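Local coordinates for nucleotidyl transferase AbiEii/AbiGii toxin family protein (Mycobacterium tuberculosis, PDB 6Y56) that acts as the nucleotidyltransferase toxin MenT4, one that probably inhibits growth by modifying the acceptor stems of tRNA, at residues A[34-39]-A[81-86]; A[72-76]-A[130-134]; A[106-110]-A[124-130]. All coordinates share one frame; numbering follows the deposited sequence.

Contact 1 (A[34-39]-A[81-86]); sequences LLSQTV and EVCELI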
ATOM      1  N   LEU A  34     -17.172   7.054   1.304  1.00 13.55           N
ATOM      2  CA  LEU A  34     -17.475   8.358   0.722  1.00 14.63           C
ATOM      3  C   LEU A  34     -16.938   8.475  -0.700  1.00 15.51           C
ATOM      4  O   LEU A  34     -17.658   8.878  -1.619  1.00 15.40           O
ATOM      5  CB  LEU A  34     -16.875   9.445   1.607  1.00 18.26           C
ATOM      6  CG  LEU A  34     -16.898  10.836   0.976  1.00 23.97           C
ATOM      7  CD1 LEU A  34     -18.313  11.392   0.985  1.00 26.15           C
ATOM      8  CD2 LEU A  34     -15.909  11.757   1.679  1.00 23.34           C
ATOM      9  N   LEU A  35     -15.671   8.113  -0.904  1.00 13.33           N
ATOM     10  CA  LEU A  35     -15.093   8.196  -2.241  1.00 13.05           C
ATOM     11  C   LEU A  35     -15.866   7.330  -3.222  1.00 13.39           C
ATOM     12  O   LEU A  35     -16.107   7.736  -4.366  1.00 15.47           O
ATOM     13  CB  LEU A  35     -13.631   7.754  -2.215  1.00 13.47           C
ATOM     14  CG  LEU A  35     -12.662   8.659  -1.450  1.00 14.92           C
ATOM     15  CD1 LEU A  35     -11.239   8.170  -1.653  1.00 17.52           C
ATOM     16  CD2 LEU A  35     -12.772  10.118  -1.877  1.00 18.76           C
ATOM     17  N   SER A  36     -16.281   6.136  -2.790  1.00 13.84           N
ATOM     18  CA  SER A  36     -16.959   5.227  -3.706  1.00 15.55           C
ATOM     19  C   SER A  36     -18.304   5.779  -4.138  1.00 16.83           C
ATOM     20  O   SER A  36     -18.802   5.433  -5.215  1.00 17.63           O
ATOM     21  CB  SER A  36     -17.159   3.864  -3.055  1.00 13.96           C
ATOM     22  OG  SER A  36     -18.186   3.897  -2.071  1.00 15.62           O
ATOM     23  N   GLN A  37     -18.909   6.621  -3.312  1.00 15.01           N
ATOM     24  CA  GLN A  37     -20.200   7.196  -3.653  1.00 17.36           C
ATOM     25  C   GLN A  37     -20.092   8.403  -4.569  1.00 20.23           C
ATOM     26  O   GLN A  37     -21.111   8.809  -5.139  1.00 22.98           O
ATOM     27  CB  GLN A  37     -20.953   7.598  -2.382  1.00 21.81           C
ATOM     28  CG  GLN A  37     -21.460   6.421  -1.554  1.00 26.12           C
ATOM     29  CD  GLN A  37     -22.703   5.764  -2.152  1.00 30.63           C
ATOM     30  OE1 GLN A  37     -22.639   4.660  -2.697  1.00 31.82           O
ATOM     31  NE2 GLN A  37     -23.842   6.442  -2.045  1.00 37.66           N
ATOM     32  N   THR A  38     -18.905   8.978  -4.735  1.00 18.41           N
ATOM     33  CA  THR A  38     -18.759  10.285  -5.362  1.00 21.84           C
ATOM     34  C   THR A  38     -17.800  10.300  -6.545  1.00 23.64           C
ATOM     35  O   THR A  38     -18.045  11.021  -7.515  1.00 26.59           O
ATOM     36  CB  THR A  38     -18.274  11.306  -4.315  1.00 21.57           C
ATOM     37  OG1 THR A  38     -19.033  11.182  -3.100  1.00 27.62           O
ATOM     38  CG2 THR A  38     -18.392  12.718  -4.845  1.00 27.87           C
ATOM     39  N   VAL A  39     -16.712   9.536  -6.491  1.00 17.38           N
ATOM     40  CA  VAL A  39     -15.638   9.610  -7.476  1.00 19.12           C
ATOM     41  C   VAL A  39     -15.607   8.323  -8.287  1.00 18.76           C
ATOM     42  O   VAL A  39     -15.796   7.230  -7.742  1.00 18.72           O
ATOM     43  CB  VAL A  39     -14.286   9.832  -6.764  1.00 21.05           C
ATOM     44  CG1 VAL A  39     -13.132   9.791  -7.751  1.00 26.23           C
ATOM     45  CG2 VAL A  39     -14.292  11.142  -6.017  1.00 23.17           C
ATOM     46  N   GLU A  81      -9.725  16.409  -7.312  1.00 14.66           N
ATOM     47  CA  GLU A  81     -11.117  16.068  -7.026  1.00 15.31           C
ATOM     48  C   GLU A  81     -11.223  15.254  -5.740  1.00 13.92           C
ATOM     49  O   GLU A  81     -12.040  15.559  -4.860  1.00 15.52           O
ATOM     50  CB  GLU A  81     -11.701  15.311  -8.220  1.00 17.30           C
ATOM     51  CG  GLU A  81     -13.112  14.777  -8.021  1.00 25.15           C
ATOM     52  CD  GLU A  81     -13.531  13.825  -9.133  1.00 28.99           C
ATOM     53  OE1 GLU A  81     -12.691  13.493  -9.994  1.00 34.67           O
ATOM     54  OE2 GLU A  81     -14.705  13.404  -9.145  1.00 38.64           O
ATOM     55  N   VAL A  82     -10.366  14.238  -5.596  1.00 14.16           N
ATOM     56  CA  VAL A  82     -10.376  13.402  -4.398  1.00 14.75           C
ATOM     57  C   VAL A  82     -10.025  14.215  -3.166  1.00 12.85           C
ATOM     58  O   VAL A  82     -10.690  14.110  -2.132  1.00 14.66           O
ATOM     59  CB  VAL A  82      -9.425  12.208  -4.572  1.00 14.53           C
ATOM     60  CG1 VAL A  82      -9.310  11.432  -3.257  1.00 16.68           C
ATOM     61  CG2 VAL A  82      -9.920  11.319  -5.689  1.00 15.73           C
ATOM     62  N   CYS A  83      -8.988  15.052  -3.259  1.00 14.01           N
ATOM     63  CA  CYS A  83      -8.553  15.794  -2.082  1.00 13.82           C
ATOM     64  C   CYS A  83      -9.588  16.831  -1.653  1.00 16.60           C
ATOM     65  O   CYS A  83      -9.823  17.016  -0.452  1.00 15.60           O
ATOM     66  CB  CYS A  83      -7.185  16.434  -2.342  1.00 15.64           C
ATOM     67  SG  CYS A  83      -5.862  15.197  -2.459  1.00 18.36           S
ATOM     68  N   GLU A  84     -10.216  17.520  -2.612  1.00 15.35           N
ATOM     69  CA  GLU A  84     -11.271  18.470  -2.256  1.00 16.85           C
ATOM     70  C   GLU A  84     -12.442  17.757  -1.599  1.00 16.49           C
ATOM     71  O   GLU A  84     -13.072  18.294  -0.680  1.00 18.92           O
ATOM     72  CB  GLU A  84     -11.766  19.220  -3.494  1.00 17.29           C
ATOM     73  CG  GLU A  84     -10.809  20.248  -4.077  1.00 23.55           C
ATOM     74  CD  GLU A  84     -11.486  21.102  -5.138  1.00 27.22           C
ATOM     75  OE1 GLU A  84     -12.697  21.384  -4.989  1.00 37.82           O
ATOM     76  OE2 GLU A  84     -10.829  21.488  -6.127  1.00 30.74           O
ATOM     77  N   LEU A  85     -12.734  16.534  -2.045  1.00 15.87           N
ATOM     78  CA  LEU A  85     -13.827  15.773  -1.460  1.00 16.72           C
ATOM     79  C   LEU A  85     -13.502  15.354  -0.036  1.00 16.03           C
ATOM     80  O   LEU A  85     -14.354  15.468   0.855  1.00 18.80           O
ATOM     81  CB  LEU A  85     -14.118  14.555  -2.326  1.00 17.49           C
ATOM     82  CG  LEU A  85     -15.232  13.654  -1.821  1.00 21.65           C
ATOM     83  CD1 LEU A  85     -16.542  14.430  -1.755  1.00 23.84           C
ATOM     84  CD2 LEU A  85     -15.360  12.447  -2.732  1.00 22.14           C
ATOM     85  N   ILE A  86     -12.278  14.874   0.199  1.00 15.94           N
ATOM     86  CA  ILE A  86     -11.889  14.413   1.530  1.00 16.03           C
ATOM     87  C   ILE A  86     -11.887  15.570   2.518  1.00 16.38           C
ATOM     88  O   ILE A  86     -12.433  15.465   3.624  1.00 16.95           O
ATOM     89  CB  ILE A  86     -10.511  13.733   1.479  1.00 14.70           C
ATOM     90  CG1 ILE A  86     -10.579  12.447   0.649  1.00 16.25           C
ATOM     91  CG2 ILE A  86     -10.029  13.428   2.897  1.00 16.04           C
ATOM     92  CD1 ILE A  86      -9.228  11.802   0.428  1.00 17.65           C
TER
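A near-trans chi1 (179°) sends the isobutyl group of L85 straight out of helix 76-86, and L34 uses almost the same rotation (169°) to meet it tip to tip, with L34 CD2 4.0 Å from L85 CG. Other side chains of 34-39 close round L85 CD2. T38 comes at it end-on through CB (T38 CB to L85 CD2 3.5 Å), while L35 slides past in the opposite direction (L35 CD2 to L85 CD2 3.6 Å) and V39 does likewise (V39 CG2 to L85 CD2 3.7 Å). Threonine suits the exposed margin because OG1 turns back to bond L34 O at 3.1 Å, while CB and CG2 make the closer approaches to the leucine. This is helix-on-helix packing in a nucleotidyltransferase domain: the end of helix 19-38 leans on helix 76-86, the helix that covers F96, V98 and F128 of the mixed sheet. The axes of the two short helical segments approach to 10.8 Å, their directions 124° apart. Deeper in, L35 crosses V82 at about a right angle (L35 CD2 to V82 CG1 4.0 Å). Extended E81 brings OE2 up to the V39 methyls from the opposite direction, and its OE1 forms a salt bridge to R45.

Contact 2 (A[72-76]-A[130-134]); sequences SAPDD and RRPLA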
ATOM      1  N   SER A  72      -3.249   4.904  -7.163  1.00 12.29           N
ATOM      2  CA  SER A  72      -2.682   5.264  -8.450  1.00 13.24           C
ATOM      3  C   SER A  72      -3.665   6.218  -9.109  1.00 12.67           C
ATOM      4  O   SER A  72      -4.849   5.886  -9.257  1.00 13.45           O
ATOM      5  CB  SER A  72      -2.478   4.032  -9.325  1.00 15.87           C
ATOM      6  OG  SER A  72      -2.109   4.423 -10.639  1.00 15.40           O
ATOM      7  N   ALA A  73      -3.187   7.404  -9.472  1.00 12.46           N
ATOM      8  CA  ALA A  73      -4.035   8.424 -10.090  1.00 13.29           C
ATOM      9  C   ALA A  73      -3.170   9.246 -11.018  1.00 13.62           C
ATOM     10  O   ALA A  73      -2.598  10.268 -10.624  1.00 13.45           O
ATOM     11  CB  ALA A  73      -4.686   9.321  -9.035  1.00 14.23           C
ATOM     12  N   PRO A  74      -3.061   8.842 -12.290  1.00 13.49           N
ATOM     13  CA  PRO A  74      -2.158   9.560 -13.202  1.00 16.44           C
ATOM     14  C   PRO A  74      -2.524  11.018 -13.464  1.00 17.10           C
ATOM     15  O   PRO A  74      -1.637  11.789 -13.856  1.00 20.06           O
ATOM     16  CB  PRO A  74      -2.224   8.723 -14.487  1.00 15.64           C
ATOM     17  CG  PRO A  74      -2.589   7.343 -14.017  1.00 21.70           C
ATOM     18  CD  PRO A  74      -3.535   7.566 -12.865  1.00 16.05           C
ATOM     19  N   ASP A  75      -3.779  11.426 -13.283  1.00 15.86           N
ATOM     20  CA  ASP A  75      -4.238  12.752 -13.690  1.00 16.58           C
ATOM     21  C   ASP A  75      -4.319  13.658 -12.465  1.00 16.38           C
ATOM     22  O   ASP A  75      -5.037  13.355 -11.509  1.00 14.22           O
ATOM     23  CB  ASP A  75      -5.608  12.640 -14.360  1.00 19.16           C
ATOM     24  CG  ASP A  75      -6.080  13.952 -14.995  1.00 28.21           C
ATOM     25  OD1 ASP A  75      -5.478  15.013 -14.735  1.00 33.30           O
ATOM     26  OD2 ASP A  75      -7.061  13.910 -15.772  1.00 35.45           O
ATOM     27  N   ASP A  76      -3.613  14.790 -12.517  1.00 14.95           N
ATOM     28  CA  ASP A  76      -3.642  15.744 -11.411  1.00 15.97           C
ATOM     29  C   ASP A  76      -5.060  16.222 -11.107  1.00 15.62           C
ATOM     30  O   ASP A  76      -5.373  16.544  -9.956  1.00 14.29           O
ATOM     31  CB  ASP A  76      -2.771  16.960 -11.745  1.00 18.63           C
ATOM     32  CG  ASP A  76      -1.290  16.634 -11.784  1.00 26.52           C
ATOM     33  OD1 ASP A  76      -0.880  15.578 -11.271  1.00 23.24           O
ATOM     34  OD2 ASP A  76      -0.524  17.438 -12.349  1.00 27.72           O
ATOM     35  N   ARG A 130       1.735   8.917  -9.650  1.00 14.40           N
ATOM     36  CA  ARG A 130       1.522   9.415 -11.001  1.00 15.37           C
ATOM     37  C   ARG A 130       1.729   8.348 -12.063  1.00 15.56           C
ATOM     38  O   ARG A 130       1.062   8.387 -13.104  1.00 17.28           O
ATOM     39  CB  ARG A 130       2.492  10.565 -11.277  1.00 18.97           C
ATOM     40  CG  ARG A 130       2.204  11.316 -12.554  1.00 25.42           C
ATOM     41  CD  ARG A 130       3.296  12.333 -12.858  1.00 24.76           C
ATOM     42  NE  ARG A 130       3.581  13.204 -11.718  1.00 27.58           N
ATOM     43  CZ  ARG A 130       2.889  14.300 -11.425  1.00 25.70           C
ATOM     44  NH1 ARG A 130       1.864  14.661 -12.185  1.00 25.58           N
ATOM     45  NH2 ARG A 130       3.218  15.033 -10.369  1.00 28.84           N
ATOM     46  N   ARG A 131       2.657   7.415 -11.838  1.00 18.26           N
ATOM     47  CA  ARG A 131       2.999   6.449 -12.873  1.00 20.34           C
ATOM     48  C   ARG A 131       1.856   5.458 -13.033  1.00 20.89           C
ATOM     49  O   ARG A 131       1.373   4.914 -12.038  1.00 22.50           O
ATOM     50  CB  ARG A 131       4.283   5.704 -12.510  1.00 21.01           C
ATOM     51  CG  ARG A 131       4.898   4.949 -13.691  1.00 23.46           C
ATOM     52  CD  ARG A 131       6.122   4.129 -13.297  1.00 27.80           C
ATOM     53  NE  ARG A 131       6.962   4.837 -12.336  1.00 27.29           N
ATOM     54  CZ  ARG A 131       7.855   4.257 -11.541  1.00 24.33           C
ATOM     55  NH1 ARG A 131       8.058   2.940 -11.583  1.00 19.79           N
ATOM     56  NH2 ARG A 131       8.547   5.005 -10.692  1.00 23.80           N
ATOM     57  N   PRO A 132       1.389   5.208 -14.250  1.00 20.18           N
ATOM     58  CA  PRO A 132       0.297   4.245 -14.428  1.00 20.11           C
ATOM     59  C   PRO A 132       0.681   2.851 -13.939  1.00 18.03           C
ATOM     60  O   PRO A 132       1.829   2.418 -14.058  1.00 18.98           O
ATOM     61  CB  PRO A 132       0.063   4.252 -15.944  1.00 23.22           C
ATOM     62  CG  PRO A 132       0.605   5.582 -16.405  1.00 26.52           C
ATOM     63  CD  PRO A 132       1.771   5.868 -15.510  1.00 20.68           C
ATOM     64  N   LEU A 133      -0.304   2.150 -13.385  1.00 16.78           N
ATOM     65  CA  LEU A 133      -0.125   0.742 -13.057  1.00 15.66           C
ATOM     66  C   LEU A 133       0.058  -0.072 -14.329  1.00 16.60           C
ATOM     67  O   LEU A 133      -0.432   0.282 -15.405  1.00 18.62           O
ATOM     68  CB  LEU A 133      -1.326   0.202 -12.287  1.00 16.51           C
ATOM     69  CG  LEU A 133      -1.448   0.773 -10.876  1.00 15.36           C
ATOM     70  CD1 LEU A 133      -2.711   0.279 -10.207  1.00 17.41           C
ATOM     71  CD2 LEU A 133      -0.229   0.426 -10.019  1.00 17.44           C
ATOM     72  N   ALA A 134       0.774  -1.179 -14.194  1.00 15.67           N
ATOM     73  CA  ALA A 134       1.080  -2.016 -15.344  1.00 15.77           C
ATOM     74  C   ALA A 134      -0.030  -3.005 -15.661  1.00 16.57           C
ATOM     75  O   ALA A 134      -0.228  -3.338 -16.832  1.00 18.75           O
ATOM     76  CB  ALA A 134       2.381  -2.783 -15.101  1.00 17.44           C
TER
HETATM   77  O   HOH W   1      -2.740   3.663 -13.098  1.00 20.00           O
HETATM   78  O   HOH W   2       1.706  16.862  -9.456  1.00 34.56           O
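D76 and R130 supply the ionic part of this contact, a salt bridge between D76 OD1 and R130 NH1 at 3.0 Å. R130 leaves its backbone pointing away from 72-76, and a bend in its chain (chi3 -51°) brings the guanidinium back to the carboxylate, with D76 OD2 in the guanidinium plane, at its edge. The two planes stand 81° apart, and the N-H...O angle of 126° makes the hydrogen bond weak; the stronger partner of D76 is R106. An exposed loop suits an arginine here, since its length spans the gap while the charged end stays near solvent.

P74 CA lies 3.4 Å from R130 O in a CA-H...O contact, a close approach between two loop segments, just beyond the backbone bond of A73 with A129. The pyrrolidine rings of P74 and P132 touch at CG to CG, 4.4 Å, two stiff residues well suited to irregular turns. Both segments continue from neighbouring parallel strands of the mixed sheet, 68-72 and 125-129, so the contact joins the loops that leave their C-terminal ends; D75 then N-caps helix 76-86.

A water makes a polar link at the other end: it sits 2.6 Å from S72 OG and accepts from L133 N at 2.9 Å. The serine hydroxyl can bond the water, and S72 also lends carbon to L133, whose CG is 3.8 Å from S72 CB. L133 packs onward against E165 and E169 of helix 163-174, and R131 forms salt bridges with D210 and D214.

Contact 3 (A[106-110]-A[124-130]); sequences RHWQL and ASVEFAR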
ATOM      1  N   ARG A 106       0.351  15.716  -4.252  1.00 13.86           N
ATOM      2  CA  ARG A 106       0.127  14.279  -4.281  1.00 12.66           C
ATOM      3  C   ARG A 106       0.431  13.582  -2.969  1.00 14.63           C
ATOM      4  O   ARG A 106       0.279  12.356  -2.890  1.00 13.93           O
ATOM      5  CB  ARG A 106       0.917  13.647  -5.434  1.00 14.25           C
ATOM      6  CG  ARG A 106       0.254  13.920  -6.780  1.00 13.82           C
ATOM      7  CD  ARG A 106       1.086  13.483  -7.957  1.00 14.50           C
ATOM      8  NE  ARG A 106       0.277  13.588  -9.166  1.00 14.04           N
ATOM      9  CZ  ARG A 106      -0.520  12.623  -9.616  1.00 14.55           C
ATOM     10  NH1 ARG A 106      -0.596  11.452  -8.983  1.00 13.26           N
ATOM     11  NH2 ARG A 106      -1.241  12.831 -10.711  1.00 14.86           N
ATOM     12  N   HIS A 107       0.826  14.310  -1.929  1.00 14.86           N
ATOM     13  CA  HIS A 107       1.070  13.698  -0.628  1.00 14.05           C
ATOM     14  C   HIS A 107       0.447  14.551   0.461  1.00 15.08           C
ATOM     15  O   HIS A 107       0.659  15.767   0.508  1.00 14.06           O
ATOM     16  CB  HIS A 107       2.545  13.450  -0.323  1.00 19.29           C
ATOM     17  CG  HIS A 107       2.751  12.614   0.907  1.00 24.36           C
ATOM     18  ND1 HIS A 107       2.776  13.153   2.175  1.00 28.37           N
ATOM     19  CD2 HIS A 107       2.878  11.273   1.067  1.00 26.82           C
ATOM     20  CE1 HIS A 107       2.945  12.188   3.062  1.00 28.63           C
ATOM     21  NE2 HIS A 107       3.012  11.038   2.416  1.00 29.65           N
ATOM     22  N   TRP A 108      -0.314  13.910   1.336  1.00 13.88           N
ATOM     23  CA  TRP A 108      -1.167  14.615   2.277  1.00 14.70           C
ATOM     24  C   TRP A 108      -1.101  13.934   3.629  1.00 15.21           C
ATOM     25  O   TRP A 108      -1.014  12.708   3.714  1.00 17.38           O
ATOM     26  CB  TRP A 108      -2.627  14.635   1.796  1.00 14.38           C
ATOM     27  CG  TRP A 108      -2.761  15.268   0.455  1.00 16.79           C
ATOM     28  CD1 TRP A 108      -2.444  14.711  -0.754  1.00 14.90           C
ATOM     29  CD2 TRP A 108      -3.189  16.606   0.178  1.00 18.17           C
ATOM     30  NE1 TRP A 108      -2.657  15.621  -1.767  1.00 14.89           N
ATOM     31  CE2 TRP A 108      -3.117  16.789  -1.215  1.00 18.00           C
ATOM     32  CE3 TRP A 108      -3.641  17.662   0.975  1.00 17.23           C
ATOM     33  CZ2 TRP A 108      -3.481  17.983  -1.828  1.00 19.22           C
ATOM     34  CZ3 TRP A 108      -3.999  18.844   0.369  1.00 20.02           C
ATOM     35  CH2 TRP A 108      -3.914  18.999  -1.019  1.00 19.87           C
ATOM     36  N   GLN A 109      -1.141  14.726   4.688  1.00 12.67           N
ATOM     37  CA  GLN A 109      -1.378  14.192   6.015  1.00 13.70           C
ATOM     38  C   GLN A 109      -2.882  14.147   6.244  1.00 13.78           C
ATOM     39  O   GLN A 109      -3.576  15.143   6.011  1.00 14.44           O
ATOM     40  CB  GLN A 109      -0.717  15.071   7.072  1.00 14.82           C
ATOM     41  CG  GLN A 109      -1.027  14.584   8.479  1.00 17.27           C
ATOM     42  CD  GLN A 109      -0.110  15.153   9.540  1.00 21.13           C
ATOM     43  OE1 GLN A 109       0.605  16.139   9.318  1.00 21.26           O
ATOM     44  NE2 GLN A 109      -0.137  14.536  10.717  1.00 21.55           N
ATOM     45  N   LEU A 110      -3.374  13.001   6.708  1.00 13.86           N
ATOM     46  CA  LEU A 110      -4.792  12.815   6.979  1.00 15.21           C
ATOM     47  C   LEU A 110      -5.051  12.954   8.470  1.00 14.90           C
ATOM     48  O   LEU A 110      -4.361  12.343   9.285  1.00 15.24           O
ATOM     49  CB  LEU A 110      -5.234  11.427   6.519  1.00 15.53           C
ATOM     50  CG  LEU A 110      -6.692  11.056   6.794  1.00 15.10           C
ATOM     51  CD1 LEU A 110      -7.616  11.871   5.931  1.00 16.02           C
ATOM     52  CD2 LEU A 110      -6.878   9.578   6.528  1.00 16.95           C
ATOM     53  N   ALA A 124      -1.130   9.478   9.816  1.00 15.70           N
ATOM     54  CA  ALA A 124      -1.856   8.910   8.693  1.00 16.87           C
ATOM     55  C   ALA A 124      -1.667   9.804   7.482  1.00 17.79           C
ATOM     56  O   ALA A 124      -1.510  11.020   7.602  1.00 14.64           O
ATOM     57  CB  ALA A 124      -3.345   8.767   9.010  1.00 17.90           C
ATOM     58  N   SER A 125      -1.702   9.200   6.308  1.00 17.33           N
ATOM     59  CA  SER A 125      -1.398   9.935   5.096  1.00 18.25           C
ATOM     60  C   SER A 125      -2.244   9.427   3.941  1.00 17.74           C
ATOM     61  O   SER A 125      -2.851   8.354   4.002  1.00 17.43           O
ATOM     62  CB  SER A 125       0.078   9.817   4.739  1.00 19.22           C
ATOM     63  OG  SER A 125       0.448   8.452   4.670  1.00 24.51           O
ATOM     64  N   VAL A 126      -2.275  10.227   2.882  1.00 16.77           N
ATOM     65  CA  VAL A 126      -2.858   9.848   1.603  1.00 15.09           C
ATOM     66  C   VAL A 126      -1.845  10.222   0.536  1.00 17.75           C
ATOM     67  O   VAL A 126      -1.306  11.335   0.553  1.00 17.74           O
ATOM     68  CB  VAL A 126      -4.191  10.575   1.355  1.00 17.18           C
ATOM     69  CG1 VAL A 126      -4.853  10.055   0.095  1.00 17.20           C
ATOM     70  CG2 VAL A 126      -5.120  10.434   2.552  1.00 19.91           C
ATOM     71  N   GLU A 127      -1.571   9.300  -0.384  1.00 15.70           N
ATOM     72  CA  GLU A 127      -0.593   9.553  -1.432  1.00 16.38           C
ATOM     73  C   GLU A 127      -1.145   9.076  -2.763  1.00 14.44           C
ATOM     74  O   GLU A 127      -1.836   8.053  -2.826  1.00 15.45           O
ATOM     75  CB  GLU A 127       0.726   8.833  -1.154  1.00 17.74           C
ATOM     76  CG  GLU A 127       1.873   9.302  -2.019  1.00 23.72           C
ATOM     77  CD  GLU A 127       3.155   8.552  -1.734  1.00 31.30           C
ATOM     78  OE1 GLU A 127       4.132   8.746  -2.485  1.00 40.02           O
ATOM     79  OE2 GLU A 127       3.181   7.769  -0.759  1.00 37.81           O
ATOM     80  N   PHE A 128      -0.808   9.801  -3.829  1.00 13.40           N
ATOM     81  CA  PHE A 128      -1.327   9.540  -5.167  1.00 12.30           C
ATOM     82  C   PHE A 128      -0.155   9.384  -6.117  1.00 12.16           C
ATOM     83  O   PHE A 128       0.528  10.369  -6.428  1.00 13.58           O
ATOM     84  CB  PHE A 128      -2.187  10.701  -5.637  1.00 12.16           C
ATOM     85  CG  PHE A 128      -3.393  10.941  -4.800  1.00 12.64           C
ATOM     86  CD1 PHE A 128      -3.329  11.764  -3.693  1.00 13.26           C
ATOM     87  CD2 PHE A 128      -4.604  10.372  -5.138  1.00 13.09           C
ATOM     88  CE1 PHE A 128      -4.435  12.013  -2.917  1.00 13.76           C
ATOM     89  CE2 PHE A 128      -5.726  10.619  -4.369  1.00 15.03           C
ATOM     90  CZ  PHE A 128      -5.637  11.435  -3.255  1.00 14.07           C
ATOM     91  N   ALA A 129       0.066   8.163  -6.595  1.00 12.64           N
ATOM     92  CA  ALA A 129       1.144   7.900  -7.533  1.00 13.11           C
ATOM     93  C   ALA A 129       0.756   8.375  -8.925  1.00 15.56           C
ATOM     94  O   ALA A 129      -0.400   8.245  -9.345  1.00 14.68           O
ATOM     95  CB  ALA A 129       1.425   6.398  -7.588  1.00 15.25           C
ATOM     96  N   ARG A 130       1.735   8.917  -9.650  1.00 14.40           N
ATOM     97  CA  ARG A 130       1.522   9.415 -11.001  1.00 15.37           C
ATOM     98  C   ARG A 130       1.729   8.348 -12.063  1.00 15.56           C
ATOM     99  O   ARG A 130       1.062   8.387 -13.104  1.00 17.28           O
ATOM    100  CB  ARG A 130       2.492  10.565 -11.277  1.00 18.97           C
ATOM    101  CG  ARG A 130       2.204  11.316 -12.554  1.00 25.42           C
ATOM    102  CD  ARG A 130       3.296  12.333 -12.858  1.00 24.76           C
ATOM    103  NE  ARG A 130       3.581  13.204 -11.718  1.00 27.58           N
ATOM    104  CZ  ARG A 130       2.889  14.300 -11.425  1.00 25.70           C
ATOM    105  NH1 ARG A 130       1.864  14.661 -12.185  1.00 25.58           N
ATOM    106  NH2 ARG A 130       3.218  15.033 -10.369  1.00 28.84           N
TER
HETATM  107  O   HOH W   3      -1.975  12.232  10.748  1.00 19.23           O
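The segments 106-110 and 124-130 run antiparallel, 160° between their directions, as the two arms of a beta hairpin. W108 and V126 form a hydrogen-bonded pair: W108 N to V126 O and V126 N to W108 O are both 2.9 Å. H107 with E127 and Q109 with S125 are non-hydrogen-bonded pairs on either side of it. The ladder is prolonged by F128 N to R106 O and by L110 N to A124 O.

R106 then continues the pairing with its side chain. Extended from CG to NE, it lays its guanidinium beside the opposite backbone, and NH1 bonds F128 O at 3.0 Å. The oxygen lies in the guanidinium plane, yet the nitrogen stands above the carbonyl plane, 72° out of it. R130 crosses R106 at about a right angle, R130 CB lying over the guanidinium of R106. R130 NH2 and R106 NE come within 3.5 Å, and D76 serves both cations.

On the face of W108, V126 and F128 the residues are large and apolar, in keeping with the cover given by helix 76-86. W108 CD1 meets F128 CE1 edge-on to the phenyl ring at 4.0 Å, while L110 CB lies 4.1 Å from V126 CG2. The other face carries H107, Q109, S125 and E127, polar residues suited to its partly exposed surface; there H107 CD2 touches E127 CG at 3.8 Å, at the edge of the imidazole, near its plane.

Strand 94-100 flanks 107-114 and strand 68-72 flanks 125-129, so the pair lies inside the mixed sheet, with helix 76-86 resting V79 and C83 on W108, F128 and R106.

Helix 76-86 ties the three contacts together. Contact 1 and contact 3, with centres about 14 Å apart, meet where C83 SG lies 3.5 Å from F128 CE1 and V82 CG1 lies 3.7 Å from F128 CZ. Contacts 2 and 3 are about 13 Å apart between centres and share R130; R106 NH2 reaches D76 OD1 at 2.8 Å, so one carboxylate at the helix start joins loop to hairpin. Contacts 1 and 2 do not touch, nearest atoms about 5 Å apart. Strand 68-72, which leads into contact 2 and pairs with 125-129 of contact 3, carries D68 and D70, whose spacing is consistent with the D-x-D motif of nucleotidyltransferases; the active site probably lies nearby.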